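Local coordinates for protein ThreeFoil (Artificial gene, PDB 3PG0) that adopts a designed, three-fold symmetric beta-trefoil fold of the ricin-type lectin family, holds a sodium ion and probably binds sugars, at residues V32-G37 against N157-L162; A39-N44 against I54-S59; V69-G74 against N110-L115. All blocks are in the same frame, centred on the assembly; numbering follows the deposited sequence.

Contact 1: V32-G37 against N157-L162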
loop_
_atom_site.group_PDB
_atom_site.type_symbol
_atom_site.label_atom_id
_atom_site.label_comp_id
_atom_site.label_asym_id
_atom_site.label_seq_id
_atom_site.Cartn_x
_atom_site.Cartn_y
_atom_site.Cartn_z
ATOM N N VAL A 32 -6.754 -5.330 1.105
ATOM C CA VAL A 32 -7.517 -5.805 -0.046
ATOM C C VAL A 32 -8.241 -4.632 -0.692
ATOM O O VAL A 32 -8.988 -3.913 -0.023
ATOM C CB VAL A 32 -8.556 -6.864 0.385
ATOM C CG1 VAL A 32 -9.379 -7.332 -0.806
ATOM C CG2 VAL A 32 -7.856 -8.038 1.048
ATOM N N ALA A 33 -8.005 -4.429 -1.985
ATOM C CA ALA A 33 -8.672 -3.344 -2.706
ATOM C C ALA A 33 -10.159 -3.634 -2.854
ATOM O O ALA A 33 -10.567 -4.765 -3.161
ATOM C CB ALA A 33 -8.029 -3.126 -4.068
ATOM N N ARG A 34 -10.970 -2.603 -2.648
ATOM C CA ARG A 34 -12.420 -2.778 -2.638
ATOM C C ARG A 34 -12.954 -3.225 -3.988
ATOM O O ARG A 34 -13.859 -4.061 -4.061
ATOM C CB ARG A 34 -13.092 -1.477 -2.210
ATOM C CG ARG A 34 -14.598 -1.567 -2.124
ATOM C CD ARG A 34 -15.209 -0.311 -1.520
ATOM N NE ARG A 34 -16.658 -0.475 -1.385
ATOM C CZ ARG A 34 -17.464 0.398 -0.786
ATOM N NH1 ARG A 34 -16.974 1.510 -0.260
ATOM N NH2 ARG A 34 -18.769 0.156 -0.707
ATOM N N HIS A 35 -12.401 -2.670 -5.061
ATOM C CA HIS A 35 -12.929 -2.978 -6.388
ATOM C C HIS A 35 -12.610 -4.409 -6.813
ATOM O O HIS A 35 -13.440 -5.076 -7.408
ATOM C CB HIS A 35 -12.420 -1.966 -7.433
ATOM C CG HIS A 35 -10.982 -2.160 -7.816
ATOM N ND1 HIS A 35 -9.963 -2.219 -6.888
ATOM C CD2 HIS A 35 -10.399 -2.327 -9.028
ATOM C CE1 HIS A 35 -8.811 -2.398 -7.515
ATOM N NE2 HIS A 35 -9.051 -2.464 -8.815
ATOM N N SER A 36 -11.415 -4.890 -6.482
ATOM C CA SER A 36 -10.926 -6.131 -7.080
ATOM C C SER A 36 -10.939 -7.298 -6.113
ATOM O O SER A 36 -10.972 -8.461 -6.537
ATOM C CB SER A 36 -9.495 -5.946 -7.576
ATOM O OG SER A 36 -8.634 -5.723 -6.468
ATOM N N GLY A 37 -10.898 -6.993 -4.817
ATOM C CA GLY A 37 -10.798 -8.019 -3.792
ATOM C C GLY A 37 -9.420 -8.670 -3.779
ATOM O O GLY A 37 -9.202 -9.704 -3.124
ATOM N N ASN A 157 -11.112 1.549 -6.286
ATOM C CA ASN A 157 -9.714 1.158 -6.477
ATOM C C ASN A 157 -8.759 1.976 -5.603
ATOM O O ASN A 157 -7.543 1.811 -5.674
ATOM C CB ASN A 157 -9.317 1.285 -7.953
ATOM C CG ASN A 157 -9.495 2.699 -8.482
ATOM O OD1 ASN A 157 -10.582 3.287 -8.367
ATOM N ND2 ASN A 157 -8.429 3.260 -9.055
ATOM N N GLN A 158 -9.341 2.844 -4.779
ATOM C CA GLN A 158 -8.594 3.696 -3.845
ATOM C C GLN A 158 -9.023 3.421 -2.404
ATOM O O GLN A 158 -8.711 4.194 -1.486
ATOM C CB GLN A 158 -8.869 5.162 -4.147
ATOM C CG GLN A 158 -8.657 5.551 -5.589
ATOM C CD GLN A 158 -8.786 7.038 -5.753
ATOM O OE1 GLN A 158 -9.858 7.599 -5.497
ATOM N NE2 GLN A 158 -7.690 7.698 -6.144
ATOM N N GLN A 159 -9.797 2.354 -2.219
ATOM C CA GLN A 159 -10.303 1.980 -0.903
ATOM C C GLN A 159 -9.811 0.586 -0.557
ATOM O O GLN A 159 -9.780 -0.298 -1.423
ATOM C CB GLN A 159 -11.830 2.016 -0.895
ATOM C CG GLN A 159 -12.423 3.372 -1.236
ATOM C CD GLN A 159 -13.935 3.354 -1.169
ATOM O OE1 GLN A 159 -14.518 2.802 -0.232
ATOM N NE2 GLN A 159 -14.582 3.946 -2.168
ATOM N N TRP A 160 -9.428 0.397 0.705
ATOM C CA TRP A 160 -8.725 -0.807 1.129
ATOM C C TRP A 160 -9.355 -1.370 2.393
ATOM O O TRP A 160 -9.647 -0.625 3.342
ATOM C CB TRP A 160 -7.230 -0.493 1.371
ATOM C CG TRP A 160 -6.553 -0.012 0.136
ATOM C CD1 TRP A 160 -6.504 1.278 -0.325
ATOM C CD2 TRP A 160 -5.862 -0.815 -0.833
ATOM N NE1 TRP A 160 -5.818 1.328 -1.519
ATOM C CE2 TRP A 160 -5.414 0.059 -1.854
ATOM C CE3 TRP A 160 -5.574 -2.185 -0.934
ATOM C CZ2 TRP A 160 -4.683 -0.386 -2.958
ATOM C CZ3 TRP A 160 -4.853 -2.632 -2.042
ATOM C CH2 TRP A 160 -4.410 -1.724 -3.040
ATOM N N ARG A 161 -9.571 -2.680 2.407
ATOM C CA ARG A 161 -10.016 -3.362 3.615
ATOM C C ARG A 161 -8.745 -3.812 4.318
ATOM O O ARG A 161 -7.889 -4.464 3.703
ATOM C CB ARG A 161 -10.899 -4.567 3.263
ATOM C CG ARG A 161 -11.732 -5.083 4.412
ATOM C CD ARG A 161 -12.859 -5.998 3.923
ATOM N NE ARG A 161 -12.385 -7.328 3.541
ATOM C CZ ARG A 161 -12.323 -7.776 2.289
ATOM N NH1 ARG A 161 -12.712 -7.005 1.281
ATOM N NH2 ARG A 161 -11.876 -9.004 2.042
ATOM N N LEU A 162 -8.600 -3.436 5.589
ATOM C CA LEU A 162 -7.487 -3.910 6.405
ATOM C C LEU A 162 -7.939 -5.143 7.174
ATOM O O LEU A 162 -8.680 -5.033 8.154
ATOM C CB LEU A 162 -7.010 -2.833 7.385
ATOM C CG LEU A 162 -5.918 -1.861 6.929
ATOM C CD1 LEU A 162 -6.186 -1.314 5.546
ATOM C CD2 LEU A 162 -5.773 -0.727 7.940
#

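Contact 2: A39-N44 against I54-S59. With BTB (2-[bis-(2-hydroxy-ethyl)-amino]-2-hydroxymethyl-propane-1,3-diol), chain D.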
loop_
_atom_site.group_PDB
_atom_site.type_symbol
_atom_site.label_atom_id
_atom_site.label_comp_id
_atom_site.label_asym_id
_atom_site.label_seq_id
_atom_site.Cartn_x
_atom_site.Cartn_y
_atom_site.Cartn_z
ATOM N N ALA A 39 -5.041 -8.354 -3.291
ATOM C CA ALA A 39 -4.213 -7.902 -2.186
ATOM C C ALA A 39 -3.005 -7.070 -2.597
ATOM O O ALA A 39 -2.440 -7.250 -3.679
ATOM C CB ALA A 39 -3.746 -9.134 -1.362
ATOM N N LEU A 40 -2.610 -6.170 -1.703
ATOM C CA LEU A 40 -1.368 -5.430 -1.831
ATOM C C LEU A 40 -0.186 -6.392 -1.729
ATOM O O LEU A 40 -0.042 -7.118 -0.739
ATOM C CB LEU A 40 -1.303 -4.371 -0.731
ATOM C CG LEU A 40 -0.232 -3.290 -0.854
ATOM C CD1 LEU A 40 -0.544 -2.372 -2.040
ATOM C CD2 LEU A 40 -0.180 -2.499 0.454
ATOM N N ASP A 41 0.673 -6.377 -2.746
ATOM C CA ASP A 41 1.602 -7.471 -2.981
ATOM C C ASP A 41 2.966 -6.942 -3.441
ATOM O O ASP A 41 3.035 -6.103 -4.337
ATOM C CB ASP A 41 0.955 -8.375 -4.044
ATOM C CG ASP A 41 1.828 -9.551 -4.461
ATOM O OD1 ASP A 41 2.973 -9.344 -4.927
ATOM O OD2 ASP A 41 1.338 -10.690 -4.367
ATOM N N VAL A 42 4.051 -7.419 -2.821
ATOM C CA VAL A 42 5.383 -7.093 -3.345
ATOM C C VAL A 42 5.773 -8.127 -4.397
ATOM O O VAL A 42 5.900 -9.323 -4.108
ATOM C CB VAL A 42 6.469 -7.048 -2.261
ATOM C CG1 VAL A 42 7.823 -6.705 -2.895
ATOM C CG2 VAL A 42 6.108 -6.023 -1.175
ATOM N N GLU A 43 5.985 -7.634 -5.610
ATOM C CA GLU A 43 6.039 -8.454 -6.811
ATOM C C GLU A 43 7.052 -9.597 -6.734
ATOM O O GLU A 43 8.256 -9.374 -6.537
ATOM C CB GLU A 43 6.315 -7.570 -8.027
ATOM C CG GLU A 43 6.266 -8.319 -9.339
ATOM C CD GLU A 43 6.326 -7.384 -10.521
ATOM O OE1 GLU A 43 7.130 -6.429 -10.483
ATOM O OE2 GLU A 43 5.563 -7.603 -11.482
ATOM N N ASN A 44 6.539 -10.818 -6.879
ATOM C CA ASN A 44 7.356 -12.027 -6.942
ATOM C C ASN A 44 8.198 -12.276 -5.693
ATOM O O ASN A 44 9.206 -12.996 -5.734
ATOM C CB ASN A 44 8.215 -12.032 -8.206
ATOM C CG ASN A 44 7.369 -12.079 -9.475
ATOM O OD1 ASN A 44 6.315 -12.722 -9.506
ATOM N ND2 ASN A 44 7.816 -11.391 -10.518
ATOM N N ILE A 54 2.270 -4.237 -6.274
ATOM C CA ILE A 54 1.217 -4.496 -7.248
ATOM C C ILE A 54 -0.005 -5.007 -6.508
ATOM O O ILE A 54 -0.013 -5.113 -5.286
ATOM C CB ILE A 54 1.645 -5.570 -8.267
ATOM C CG1 ILE A 54 2.021 -6.880 -7.545
ATOM C CG2 ILE A 54 2.813 -5.069 -9.117
ATOM C CD1 ILE A 54 2.369 -8.032 -8.499
ATOM N N GLN A 55 -1.047 -5.316 -7.262
ATOM C CA GLN A 55 -2.195 -6.022 -6.720
ATOM C C GLN A 55 -2.145 -7.462 -7.212
ATOM O O GLN A 55 -1.739 -7.720 -8.340
ATOM C CB GLN A 55 -3.479 -5.317 -7.150
ATOM C CG GLN A 55 -4.517 -6.199 -7.753
ATOM C CD GLN A 55 -5.702 -5.416 -8.276
ATOM O OE1 GLN A 55 -6.401 -4.720 -7.517
ATOM N NE2 GLN A 55 -5.941 -5.521 -9.580
ATOM N N TYR A 56 -2.506 -8.407 -6.358
ATOM C CA TYR A 56 -2.475 -9.804 -6.767
ATOM C C TYR A 56 -3.421 -10.634 -5.909
ATOM O O TYR A 56 -3.600 -10.363 -4.722
ATOM C CB TYR A 56 -1.042 -10.364 -6.695
ATOM C CG TYR A 56 -0.754 -11.502 -7.662
ATOM C CD1 TYR A 56 -0.214 -11.245 -8.917
ATOM C CD2 TYR A 56 -0.990 -12.821 -7.304
ATOM C CE1 TYR A 56 0.059 -12.282 -9.801
ATOM C CE2 TYR A 56 -0.717 -13.853 -8.176
ATOM C CZ TYR A 56 -0.198 -13.581 -9.420
ATOM O OH TYR A 56 0.069 -14.622 -10.288
ATOM N N SER A 57 -4.036 -11.647 -6.514
ATOM C CA SER A 57 -4.883 -12.555 -5.755
ATOM C C SER A 57 -4.163 -13.036 -4.491
ATOM O O SER A 57 -2.999 -13.435 -4.548
ATOM C CB SER A 57 -5.258 -13.759 -6.611
ATOM O OG SER A 57 -6.110 -13.367 -7.667
ATOM N N TYR A 58 -4.870 -13.023 -3.364
ATOM C CA TYR A 58 -4.257 -13.370 -2.080
ATOM C C TYR A 58 -4.007 -14.872 -1.953
ATOM O O TYR A 58 -4.932 -15.677 -2.113
ATOM C CB TYR A 58 -5.127 -12.905 -0.910
ATOM C CG TYR A 58 -4.408 -12.988 0.409
ATOM C CD1 TYR A 58 -3.388 -12.096 0.703
ATOM C CD2 TYR A 58 -4.728 -13.962 1.355
ATOM C CE1 TYR A 58 -2.709 -12.146 1.895
ATOM C CE2 TYR A 58 -4.044 -14.027 2.564
ATOM C CZ TYR A 58 -3.040 -13.116 2.830
ATOM O OH TYR A 58 -2.353 -13.171 4.027
ATOM N N SER A 59 -2.760 -15.233 -1.649
ATOM C CA SER A 59 -2.358 -16.627 -1.473
ATOM C C SER A 59 -1.845 -16.888 -0.056
ATOM O O SER A 59 -1.521 -18.028 0.294
ATOM C CB SER A 59 -1.238 -16.968 -2.455
ATOM O OG SER A 59 -0.055 -16.256 -2.105
HETATM C C1 BTB D . 3.135 -15.899 -8.320
HETATM O O1 BTB D . 1.902 -16.461 -8.186
HETATM C C2 BTB D . 3.611 -15.353 -6.971
HETATM C C3 BTB D . 3.313 -16.357 -5.890
HETATM O O3 BTB D . 4.220 -17.367 -5.911
HETATM C C4 BTB D . 5.066 -15.119 -7.083
HETATM O O4 BTB D . 5.612 -14.748 -5.805
HETATM N N BTB D . 2.897 -14.036 -6.668
HETATM C C5 BTB D . 3.183 -13.086 -7.748
HETATM C C6 BTB D . 2.869 -11.711 -7.273
HETATM O O6 BTB D . 3.902 -11.216 -6.407
HETATM C C7 BTB D . 3.377 -13.507 -5.429
HETATM C C8 BTB D . 2.273 -13.110 -4.475
HETATM O O8 BTB D . 1.431 -14.184 -4.296
#

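Contact 3: V69-G74 against N110-L115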
loop_
_atom_site.group_PDB
_atom_site.type_symbol
_atom_site.label_atom_id
_atom_site.label_comp_id
_atom_site.label_asym_id
_atom_site.label_seq_id
_atom_site.Cartn_x
_atom_site.Cartn_y
_atom_site.Cartn_z
ATOM N N VAL A 69 2.704 -0.287 11.440
ATOM C CA VAL A 69 3.507 0.223 12.528
ATOM C C VAL A 69 3.173 1.677 12.806
ATOM O O VAL A 69 3.412 2.546 11.963
ATOM C CB VAL A 69 5.000 0.061 12.201
ATOM C CG1 VAL A 69 5.854 0.606 13.343
ATOM C CG2 VAL A 69 5.324 -1.416 11.918
ATOM N N ASP A 70 2.608 1.923 13.990
ATOM C CA ASP A 70 2.140 3.234 14.411
ATOM C C ASP A 70 3.312 4.174 14.654
ATOM O O ASP A 70 4.192 3.881 15.458
ATOM C CB ASP A 70 1.324 3.081 15.707
ATOM C CG ASP A 70 0.561 4.335 16.076
ATOM O OD1 ASP A 70 0.758 5.380 15.422
ATOM O OD2 ASP A 70 -0.238 4.273 17.037
ATOM N N LEU A 71 3.316 5.301 13.951
ATOM C CA LEU A 71 4.375 6.299 14.085
ATOM C C LEU A 71 3.893 7.496 14.893
ATOM O O LEU A 71 4.658 8.418 15.141
ATOM C CB LEU A 71 4.843 6.779 12.704
ATOM C CG LEU A 71 5.440 5.729 11.764
ATOM C CD1 LEU A 71 5.790 6.324 10.398
ATOM C CD2 LEU A 71 6.692 5.107 12.388
ATOM N N GLY A 72 2.627 7.476 15.298
ATOM C CA GLY A 72 2.025 8.605 15.990
ATOM C C GLY A 72 1.382 9.580 15.016
ATOM O O GLY A 72 1.730 9.610 13.829
ATOM N N ASP A 73 0.434 10.367 15.520
ATOM C CA ASP A 73 -0.245 11.395 14.729
ATOM C C ASP A 73 -1.045 10.843 13.549
ATOM O O ASP A 73 -1.342 11.568 12.600
ATOM C CB ASP A 73 0.753 12.458 14.256
ATOM C CG ASP A 73 1.281 13.302 15.399
ATOM O OD1 ASP A 73 0.524 13.513 16.372
ATOM O OD2 ASP A 73 2.444 13.750 15.329
ATOM N N GLY A 74 -1.408 9.567 13.616
ATOM C CA GLY A 74 -2.214 8.963 12.569
ATOM C C GLY A 74 -1.398 8.427 11.404
ATOM O O GLY A 74 -1.962 7.881 10.456
ATOM N N ASN A 110 7.757 10.087 2.359
ATOM C CA ASN A 110 7.233 9.247 1.274
ATOM C C ASN A 110 7.127 7.781 1.686
ATOM O O ASN A 110 6.753 6.925 0.868
ATOM C CB ASN A 110 8.104 9.362 0.013
ATOM C CG ASN A 110 9.530 8.913 0.248
ATOM O OD1 ASN A 110 10.167 9.327 1.217
ATOM N ND2 ASN A 110 10.031 8.036 -0.616
ATOM N N GLN A 111 7.472 7.502 2.947
ATOM C CA GLN A 111 7.370 6.153 3.503
ATOM C C GLN A 111 6.411 6.121 4.691
ATOM O O GLN A 111 6.384 5.151 5.456
ATOM C CB GLN A 111 8.743 5.654 3.961
ATOM C CG GLN A 111 9.845 5.773 2.913
ATOM C CD GLN A 111 11.139 5.150 3.400
ATOM O OE1 GLN A 111 11.709 5.594 4.396
ATOM N NE2 GLN A 111 11.607 4.106 2.707
ATOM N N GLN A 112 5.645 7.193 4.867
ATOM C CA GLN A 112 4.675 7.265 5.954
ATOM C C GLN A 112 3.277 7.458 5.379
ATOM O O GLN A 112 3.082 8.218 4.426
ATOM C CB GLN A 112 5.030 8.394 6.917
ATOM C CG GLN A 112 6.397 8.213 7.535
ATOM C CD GLN A 112 6.745 9.325 8.489
ATOM O OE1 GLN A 112 5.878 9.872 9.165
ATOM N NE2 GLN A 112 8.023 9.659 8.556
ATOM N N TRP A 113 2.307 6.768 5.970
ATOM C CA TRP A 113 0.968 6.693 5.405
ATOM C C TRP A 113 -0.081 7.005 6.455
ATOM O O TRP A 113 -0.069 6.427 7.541
ATOM C CB TRP A 113 0.736 5.289 4.831
ATOM C CG TRP A 113 1.668 4.955 3.710
ATOM C CD1 TRP A 113 2.923 4.413 3.814
ATOM C CD2 TRP A 113 1.439 5.175 2.307
ATOM N NE1 TRP A 113 3.478 4.265 2.567
ATOM C CE2 TRP A 113 2.599 4.741 1.625
ATOM C CE3 TRP A 113 0.367 5.684 1.565
ATOM C CZ2 TRP A 113 2.712 4.787 0.228
ATOM C CZ3 TRP A 113 0.481 5.749 0.173
ATOM C CH2 TRP A 113 1.639 5.287 -0.479
ATOM N N ARG A 114 -0.976 7.936 6.141
ATOM C CA ARG A 114 -2.098 8.227 7.027
ATOM C C ARG A 114 -3.206 7.222 6.736
ATOM O O ARG A 114 -3.676 7.125 5.603
ATOM C CB ARG A 114 -2.597 9.665 6.816
ATOM C CG ARG A 114 -3.420 10.244 7.967
ATOM C CD ARG A 114 -3.655 11.754 7.794
ATOM N NE ARG A 114 -4.871 12.072 7.036
ATOM C CZ ARG A 114 -4.895 12.533 5.786
ATOM N NH1 ARG A 114 -3.767 12.739 5.126
ATOM N NH2 ARG A 114 -6.054 12.792 5.191
ATOM N N LEU A 115 -3.635 6.476 7.751
ATOM C CA LEU A 115 -4.711 5.495 7.578
ATOM C C LEU A 115 -6.069 6.072 7.980
ATOM O O LEU A 115 -6.403 6.129 9.165
ATOM C CB LEU A 115 -4.422 4.210 8.368
ATOM C CG LEU A 115 -3.595 3.131 7.656
ATOM C CD1 LEU A 115 -2.273 3.683 7.134
ATOM C CD2 LEU A 115 -3.355 1.941 8.576
HETATM O O HOH W 1 -4.503 7.738 10.787
#

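Contact 1: V32-G37 against N157-L162
Ala33 packs face-on against Trp160 where the first and last strands of the chain, 28-33 and 160-164, run antiparallel; their pairing, with the backbone bond of Trp160 to Tyr123, helps close the barrel of the beta-trefoil. Ala33 CB sits over the six-membered ring of Trp160, 4.0 Å from its centroid, as a CH-pi contact, while the backbone N of Ala33 lies 3.5 Å from Trp160 CE3. Trp160 is the tryptophan of a Gln-x-Trp motif, the signature of ricin-type trefoils, and its indole NE1 is tied to the carbonyl of Leu134. One residue along, Val32 and Arg161 form a hydrogen-bonded pair through both backbone bonds, Arg161 N to Val32 O being 2.8 Å. Arg161 bends back at chi3 (76°) and lays a guanidinium face against the buried Val32, with CG1 3.9 Å from NH1.

A second close-packed spot lies in the loop. The His35 ring is sandwiched, with Asn157 CB over the centre of one face, 3.6 Å from the ring centroid, and Ser36 CB over the other. NE2 of His35 bonds to the carbonyl of Ser140, which helps fix the rotation of the ring.

The outer side is polar and faces solvent more, with thinner packing. Arg34 is stretched straight from CG to NE, CG anti to the backbone N (chi1 -178°), and runs alongside Gln159. Its NH1 reaches Gln159 OE1 at 2.8 Å, nearly in the guanidinium plane, with the amide turned 88° to it.

Arg34 also donates its backbone N to Gln159 O, at 2.9 Å, and is therefore anchored at both ends to a single residue. Asp120 and Asp156, both at long and weak range, may offset part of its charge, while the aromatic and aliphatic packing takes the interior.

Contact 2: A39-N44 against I54-S59
Asp41 and Ile54 share two backbone hydrogen bonds, the shorter from Ile54 N to Asp41 O at 2.8 Å, and Ala39 and Tyr56 repeat the pattern two residues along. The two N-H groups of the latter pair are held unequally: Tyr56 N lies in the carbonyl plane of Ala39, whereas Ala39 N stands 43° above that of Tyr56. Leu40 and Gln55 form the non-hydrogen-bonded pair between them.

Beyond the strand pairing, Asp41 OD1 accepts a hydrogen bond from hydroxyl O6 of a bound bis-tris molecule (BTB) at 2.6 Å, and Asn44 N donates to the same O6 at 2.7 Å. OD2 of Asp41 is taken by Gln64. Asp41 and Tyr56 stand on the hairpin of strands 39-42 and 53-56, a trefoil hairpin whose aspartate and aromatic ring resemble the sugar site of ricin-type lectins, so the buffer molecule probably occupies that pocket.

Tyr56, with CG roughly anti to its own N (chi1 -152°), presents a ring face to BTB C6, which rides 3.5 Å above the plane toward the rim. Ile54 CD1 touches Glu43 CG at 4.0 Å, the side chains crossing nearly at right angles, and at the far end the ring edge of Tyr58 meets Ala39 CB, 3.6 Å from CD1.

Contact 3: V69-G74 against N110-L115
The turn of the hairpin between strands 66-72 and 75-80 brings Gly74 and Leu71 against strand 113-117 and the Gln-x-Trp segment that leads into it, a trefoil element made here by Gln111 and Trp113. The contact is small, and two points carry it.

At the first, the carbonyl oxygen of Gly74 gathers several partners. Arg114 CA points its hydrogen at Gly74 O from 3.4 Å, a CA-H...O contact with an angle of 159° at the hydrogen. Leu115 N also donates to Gly74 O, but at 3.5 Å this bond is weak. A water also links the two backbones, donating to Gly74 O at 2.6 Å and to Leu115 O at 3.0 Å. The aliphatic start of Arg114 lies alongside, its CG 3.7 Å from Gly74 O.

At the second, Leu71 CD1 presses on the side chain of Gln112, 3.5 Å from its CG and 3.7 Å from its CD, the two chains crossing at a slant. With CD1 anti to CA (chi2 177°), the leucine is extended so that this methyl leads. The amide end of Gln112 is engaged elsewhere, its OE1 accepting from Arg128 NH1.

Where the chain enters the hairpin loop, an Asx turn forms: Gly72 N donates to Asp70 OD1 at 2.8 Å. Gly72 and Gly74 both take positive phi, in conformations suited to glycine.

One methyl resting on an amide stem, together with a water-bridged carbonyl, makes a light attachment; the regular strand pairing lies just beyond, where the backbones of Trp113 and Tyr76 are hydrogen-bonded.

Contacts 1 and 2 lie 12 Å apart between centres and touch through a probable hydrogen bond, Ser36 OG to Gln55 OE1 at 2.7 Å; Trp160 CH2 also packs on Leu40 CD1 at 4.0 Å. Contact 3 sits about 19 Å from contact 1 and 21 Å from contact 2, centre to centre, on the other side of the chain's centre from contact 2. Contacts 1 and 3 both reach the same antiparallel barrel sheet, in which strands 28-33 and 66-72 are neighbours. The side chain of Ile54 is about 5 Å from the sodium ion, beside its ligand residue Val53. Bis-tris molecules are also bonded by Asn157 and Asn110, consistent with three equivalent pockets in a three-fold symmetric design.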